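Local coordinates for protein phosphoglycerate oxidoreductase (Rhizobium etli, PDB 4HY3) that probably reduces hydroxypyruvate or glyoxylate with NAD(P)H, as a Rossmann-fold member of the D-isomer-specific 2-hydroxyacid dehydrogenase family, at residues Phe130-Pro133 with Val134-Gly138. Residues are numbered along the deposited sequence; the frame is centred on the assembly and turned at random.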
ATOM      1  N   PHE A 130      -8.853 -12.417 -17.359  1.00 30.80           N
ATOM      2  CA  PHE A 130      -9.011 -11.311 -18.276  1.00 29.58           C
ATOM      3  C   PHE A 130      -9.102  -9.984 -17.570  1.00 32.00           C
ATOM      4  O   PHE A 130      -9.246  -8.966 -18.243  1.00 33.21           O
ATOM      5  CB  PHE A 130     -10.258 -11.502 -19.103  1.00 30.06           C
ATOM      6  CG  PHE A 130     -10.180 -12.657 -20.054  1.00 32.35           C
ATOM      7  CD1 PHE A 130      -9.162 -12.730 -21.010  1.00 32.16           C
ATOM      8  CD2 PHE A 130     -11.132 -13.658 -20.017  1.00 33.65           C
ATOM      9  CE1 PHE A 130      -9.081 -13.787 -21.882  1.00 31.70           C
ATOM     10  CE2 PHE A 130     -11.074 -14.710 -20.906  1.00 35.35           C
ATOM     11  CZ  PHE A 130     -10.041 -14.772 -21.840  1.00 34.36           C
ATOM     12  N   ALA A 131      -9.033  -9.988 -16.231  1.00 30.68           N
ATOM     13  CA  ALA A 131      -9.156  -8.772 -15.455  1.00 28.50           C
ATOM     14  C   ALA A 131      -7.954  -7.877 -15.654  1.00 31.34           C
ATOM     15  O   ALA A 131      -8.100  -6.745 -16.111  1.00 37.79           O
ATOM     16  CB  ALA A 131      -9.344  -9.080 -13.986  1.00 28.14           C
ATOM     17  N   GLU A 132      -6.768  -8.362 -15.318  1.00 31.60           N
ATOM     18  CA  GLU A 132      -5.574  -7.520 -15.317  1.00 31.03           C
ATOM     19  C   GLU A 132      -5.375  -6.914 -16.716  1.00 30.64           C
ATOM     20  O   GLU A 132      -5.229  -5.685 -16.842  1.00 27.43           O
ATOM     21  CB  GLU A 132      -4.350  -8.312 -14.841  1.00 33.90           C
ATOM     22  CG  GLU A 132      -3.104  -7.501 -14.605  1.00 40.77           C
ATOM     23  CD  GLU A 132      -3.342  -6.359 -13.635  1.00 49.86           C
ATOM     24  OE1 GLU A 132      -3.770  -6.625 -12.486  1.00 57.87           O
ATOM     25  OE2 GLU A 132      -3.100  -5.189 -14.009  1.00 49.57           O
ATOM     26  N   PRO A 133      -5.385  -7.766 -17.775  1.00 29.97           N
ATOM     27  CA  PRO A 133      -5.369  -7.209 -19.129  1.00 29.50           C
ATOM     28  C   PRO A 133      -6.361  -6.028 -19.290  1.00 28.78           C
ATOM     29  O   PRO A 133      -5.958  -4.950 -19.689  1.00 29.34           O
ATOM     30  CB  PRO A 133      -5.778  -8.402 -20.004  1.00 28.98           C
ATOM     31  CG  PRO A 133      -5.274  -9.593 -19.254  1.00 29.21           C
ATOM     32  CD  PRO A 133      -5.354  -9.246 -17.793  1.00 28.78           C
ATOM     33  N   VAL A 134      -7.622  -6.218 -18.935  1.00 28.07           N
ATOM     34  CA  VAL A 134      -8.613  -5.175 -19.119  1.00 28.78           C
ATOM     35  C   VAL A 134      -8.444  -3.951 -18.212  1.00 28.36           C
ATOM     36  O   VAL A 134      -8.636  -2.835 -18.657  1.00 28.72           O
ATOM     37  CB  VAL A 134     -10.022  -5.740 -19.018  1.00 29.47           C
ATOM     38  CG1 VAL A 134     -11.038  -4.637 -19.242  1.00 29.82           C
ATOM     39  CG2 VAL A 134     -10.187  -6.831 -20.061  1.00 29.84           C
ATOM     40  N   ALA A 135      -8.076  -4.145 -16.955  1.00 28.46           N
ATOM     41  CA  ALA A 135      -7.670  -2.997 -16.131  1.00 27.95           C
ATOM     42  C   ALA A 135      -6.600  -2.182 -16.839  1.00 28.50           C
ATOM     43  O   ALA A 135      -6.752  -0.996 -17.034  1.00 31.08           O
ATOM     44  CB  ALA A 135      -7.198  -3.423 -14.733  1.00 25.04           C
ATOM     45  N   GLU A 136      -5.512  -2.809 -17.238  1.00 29.86           N
ATOM     46  CA  GLU A 136      -4.381  -2.019 -17.694  1.00 30.33           C
ATOM     47  C   GLU A 136      -4.700  -1.124 -18.866  1.00 28.99           C
ATOM     48  O   GLU A 136      -4.495   0.093 -18.782  1.00 24.32           O
ATOM     49  CB  GLU A 136      -3.176  -2.901 -17.950  1.00 32.78           C
ATOM     50  CG  GLU A 136      -2.741  -3.524 -16.637  1.00 35.80           C
ATOM     51  CD  GLU A 136      -1.323  -4.043 -16.632  1.00 39.05           C
ATOM     52  OE1 GLU A 136      -0.600  -3.932 -17.658  1.00 43.97           O
ATOM     53  OE2 GLU A 136      -0.936  -4.567 -15.575  1.00 41.35           O
ATOM     54  N   ILE A 137      -5.232  -1.718 -19.938  1.00 30.69           N
ATOM     55  CA  ILE A 137      -5.610  -0.950 -21.130  1.00 32.47           C
ATOM     56  C   ILE A 137      -6.716   0.057 -20.798  1.00 33.87           C
ATOM     57  O   ILE A 137      -6.859   1.079 -21.473  1.00 33.65           O
ATOM     58  CB  ILE A 137      -6.041  -1.840 -22.304  1.00 34.70           C
ATOM     59  CG1 ILE A 137      -5.968  -1.062 -23.614  1.00 36.92           C
ATOM     60  CG2 ILE A 137      -7.454  -2.374 -22.119  1.00 35.22           C
ATOM     61  CD1 ILE A 137      -4.838  -1.489 -24.502  1.00 38.32           C
ATOM     62  N   GLY A 138      -7.471  -0.238 -19.736  1.00 34.14           N
ATOM     63  CA  GLY A 138      -8.495   0.661 -19.194  1.00 31.70           C
ATOM     64  C   GLY A 138      -7.936   1.920 -18.538  1.00 31.35           C
ATOM     65  O   GLY A 138      -8.378   3.046 -18.838  1.00 31.62           O
TER
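The first turns of helix 131-147, which packs between helix 186-195 and the second subunit, are held by i to i+4 backbone hydrogen bonds beginning at F130 O, just ahead of the helix. V134 N reaches F130 O over 3.3 Å, A135 N lies 2.7 Å from A131 O, and E136 N to E132 O follows at 2.9 Å. The last, I137 N to P133 O, is weak. P133 suits a first turn, where N-H groups have no i-4 carbonyl within the helix to bond to, and its nitrogen, lacking a hydrogen, costs no bond.

One turn apart, the carboxylates of E132 and E136 come to lie side by side, OE2 to OE2 modelled at 2.7 Å, with the planes 70° apart. CG of E132 stands anti to the backbone N (chi1 -171°), and a bend at chi2 (55°) brings OE2 across to E136, whose chain runs extended beyond CG. Each acid is held from outside: E132 OE1 forms a salt bridge with R193, while both oxygens of E136 accept backbone N-H groups from I174 and A175 of the second subunit, which helps explain buried acids here. A131 and A135, small enough for close helix packing, both rest on A190 of helix 186-195, and branched V134 fills in against L187. Such a helix, packed beside the one that follows a probable Rossmann-type glycine-rich turn and also facing a partner subunit, is consistent with the subunit interface through the NAD-binding domain in D-2-hydroxyacid dehydrogenases.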